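Local coordinates for protein Rd1NTF2_05_I64F_A80G_T94P_D101K_L106W (Synthetic construct, PDB 6W3F) that is a de novo designed NTF2-like protein, probably made to sample pocket shapes, with no natural function assigned to it, at residues A[80-85]-A[91-96]. Sequence-based numbering, arbitrary orientation.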
loop_
_atom_site.group_PDB
_atom_site.type_symbol
_atom_site.label_atom_id
_atom_site.label_comp_id
_atom_site.label_asym_id
_atom_site.label_seq_id
_atom_site.Cartn_x
_atom_site.Cartn_y
_atom_site.Cartn_z
ATOM N N GLN A 80 9.635 0.244 3.750
ATOM C CA GLN A 80 10.147 -0.799 2.877
ATOM C C GLN A 80 9.947 -2.098 3.646
ATOM O O GLN A 80 10.200 -2.155 4.860
ATOM C CB GLN A 80 11.629 -0.568 2.539
ATOM C CG GLN A 80 12.143 -1.214 1.245
ATOM C CD GLN A 80 12.152 -2.743 1.262
ATOM O OE1 GLN A 80 12.199 -3.378 2.324
ATOM N NE2 GLN A 80 12.106 -3.341 0.072
ATOM N N GLY A 81 9.447 -3.116 2.968
ATOM C CA GLY A 81 9.166 -4.343 3.665
ATOM C C GLY A 81 8.888 -5.458 2.694
ATOM O O GLY A 81 9.081 -5.325 1.482
ATOM N N GLU A 82 8.448 -6.572 3.253
ATOM C CA GLU A 82 8.158 -7.765 2.485
ATOM C C GLU A 82 6.658 -8.019 2.524
ATOM O O GLU A 82 6.066 -8.116 3.603
ATOM C CB GLU A 82 8.937 -8.950 3.039
ATOM C CG GLU A 82 8.643 -10.225 2.331
ATOM C CD GLU A 82 9.729 -11.245 2.601
ATOM O OE1 GLU A 82 10.828 -11.131 2.005
ATOM O OE2 GLU A 82 9.478 -12.124 3.439
ATOM N N VAL A 83 6.065 -8.137 1.353
ATOM C CA VAL A 83 4.697 -8.599 1.229
ATOM C C VAL A 83 4.733 -10.113 1.142
ATOM O O VAL A 83 5.482 -10.677 0.340
ATOM C CB VAL A 83 4.011 -7.990 0.000
ATOM C CG1 VAL A 83 2.605 -8.597 -0.172
ATOM C CG2 VAL A 83 3.940 -6.490 0.151
ATOM N N ARG A 84 3.925 -10.768 1.956
ATOM C CA ARG A 84 3.718 -12.203 1.836
ATOM C C ARG A 84 2.342 -12.447 1.240
ATOM O O ARG A 84 1.336 -12.087 1.856
ATOM C CB ARG A 84 3.837 -12.919 3.178
ATOM C CG ARG A 84 3.452 -14.392 3.075
ATOM C CD ARG A 84 3.916 -15.181 4.289
ATOM N NE ARG A 84 3.219 -14.765 5.504
ATOM C CZ ARG A 84 3.445 -15.292 6.705
ATOM N NH1 ARG A 84 4.353 -16.245 6.849
ATOM N NH2 ARG A 84 2.768 -14.857 7.761
ATOM N N ILE A 85 2.309 -13.073 0.065
ATOM C CA ILE A 85 1.084 -13.441 -0.624
ATOM C C ILE A 85 0.930 -14.955 -0.591
ATOM O O ILE A 85 1.883 -15.682 -0.860
ATOM C CB ILE A 85 1.109 -12.971 -2.093
ATOM C CG1 ILE A 85 1.273 -11.456 -2.169
ATOM C CG2 ILE A 85 -0.153 -13.438 -2.792
ATOM C CD1 ILE A 85 0.069 -10.687 -1.693
ATOM N N THR A 91 3.081 -19.805 -1.287
ATOM C CA THR A 91 3.453 -18.555 -0.656
ATOM C C THR A 91 4.536 -17.874 -1.472
ATOM O O THR A 91 5.461 -18.519 -1.963
ATOM C CB THR A 91 3.959 -18.765 0.766
ATOM O OG1 THR A 91 2.914 -19.323 1.559
ATOM C CG2 THR A 91 4.419 -17.434 1.381
ATOM N N GLU A 92 4.425 -16.559 -1.592
ATOM C CA GLU A 92 5.377 -15.750 -2.342
ATOM C C GLU A 92 5.695 -14.517 -1.508
ATOM O O GLU A 92 4.817 -13.949 -0.861
ATOM C CB GLU A 92 4.800 -15.395 -3.709
ATOM C CG GLU A 92 5.693 -14.543 -4.576
ATOM C CD GLU A 92 5.026 -14.196 -5.906
ATOM O OE1 GLU A 92 5.724 -14.179 -6.947
ATOM O OE2 GLU A 92 3.794 -13.950 -5.906
ATOM N N ARG A 93 6.967 -14.154 -1.479
ATOM C CA ARG A 93 7.461 -13.011 -0.715
ATOM C C ARG A 93 8.095 -12.039 -1.699
ATOM O O ARG A 93 9.002 -12.411 -2.453
ATOM C CB ARG A 93 8.464 -13.454 0.355
ATOM C CG ARG A 93 7.870 -14.426 1.377
ATOM C CD ARG A 93 8.939 -15.053 2.288
ATOM N NE ARG A 93 8.377 -16.183 3.029
ATOM C CZ ARG A 93 7.798 -16.089 4.225
ATOM N NH1 ARG A 93 7.712 -14.917 4.846
ATOM N NH2 ARG A 93 7.302 -17.173 4.802
ATOM N N VAL A 94 7.612 -10.802 -1.697
ATOM C CA VAL A 94 7.978 -9.810 -2.705
ATOM C C VAL A 94 8.265 -8.487 -2.008
ATOM O O VAL A 94 7.458 -8.057 -1.171
ATOM C CB VAL A 94 6.849 -9.616 -3.731
ATOM C CG1 VAL A 94 7.250 -8.571 -4.771
ATOM C CG2 VAL A 94 6.479 -10.926 -4.398
ATOM N N PRO A 95 9.370 -7.818 -2.325
ATOM C CA PRO A 95 9.656 -6.521 -1.690
ATOM C C PRO A 95 8.610 -5.476 -2.066
ATOM O O PRO A 95 8.100 -5.461 -3.182
ATOM C CB PRO A 95 11.037 -6.146 -2.233
ATOM C CG PRO A 95 11.225 -6.994 -3.460
ATOM C CD PRO A 95 10.429 -8.244 -3.263
ATOM N N LEU A 96 8.293 -4.609 -1.109
ATOM C CA LEU A 96 7.374 -3.493 -1.347
ATOM C C LEU A 96 7.950 -2.251 -0.682
ATOM O O LEU A 96 8.413 -2.322 0.459
ATOM C CB LEU A 96 5.977 -3.806 -0.801
ATOM C CG LEU A 96 4.981 -2.634 -0.767
ATOM C CD1 LEU A 96 4.674 -2.288 -2.204
ATOM C CD2 LEU A 96 3.747 -2.988 -0.008
#
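Gly81 and Leu96 exchange two backbone hydrogen bonds, Gly81 N to Leu96 O and Leu96 N to Gly81 O, both 2.8 Å long. Val83 with Val94 and Ile85 with Glu92 repeat the exchange, the straightest bond being Ile85 N to Glu92 O, with an N-H...O angle of 168°. Between them, Glu82–Pro95 and Arg84–Arg93 are non-hydrogen-bonded pairs, where CA-H...O contacts such as Arg93 CA to Val83 O (3.2 Å) fill in. On the face carrying these two pairs, Glu82 OE2 lies at the edge of the Arg93 guanidinium and in its plane, forming a long salt bridge to NH1 (3.6 Å). The alternating pairs and the 150° between strand directions mark antiparallel pairing; because 76-87 and 90-103 are successive strands joined by a short turn, they form a beta hairpin in the curved sheet of the NTF2-like fold. Arg93 CG, anti to its carbonyl carbon (chi1 -61°), lets CD pass 3.2 Å from Glu82 OE2. Arg84 CD lies over one face of the Arg93 guanidinium, while Arg84 NH1 sits 3.7 Å from Arg93 NH2. With an alanine at Glu82, the Arg93 guanidinium would probably lose its salt-bridge mate and be freer to turn beside the like-charged Arg84. On the other face, Val83 CG2 packs against Leu96 CB at 3.5 Å, and Tyr114 touches Val83, Ile85 and Val94.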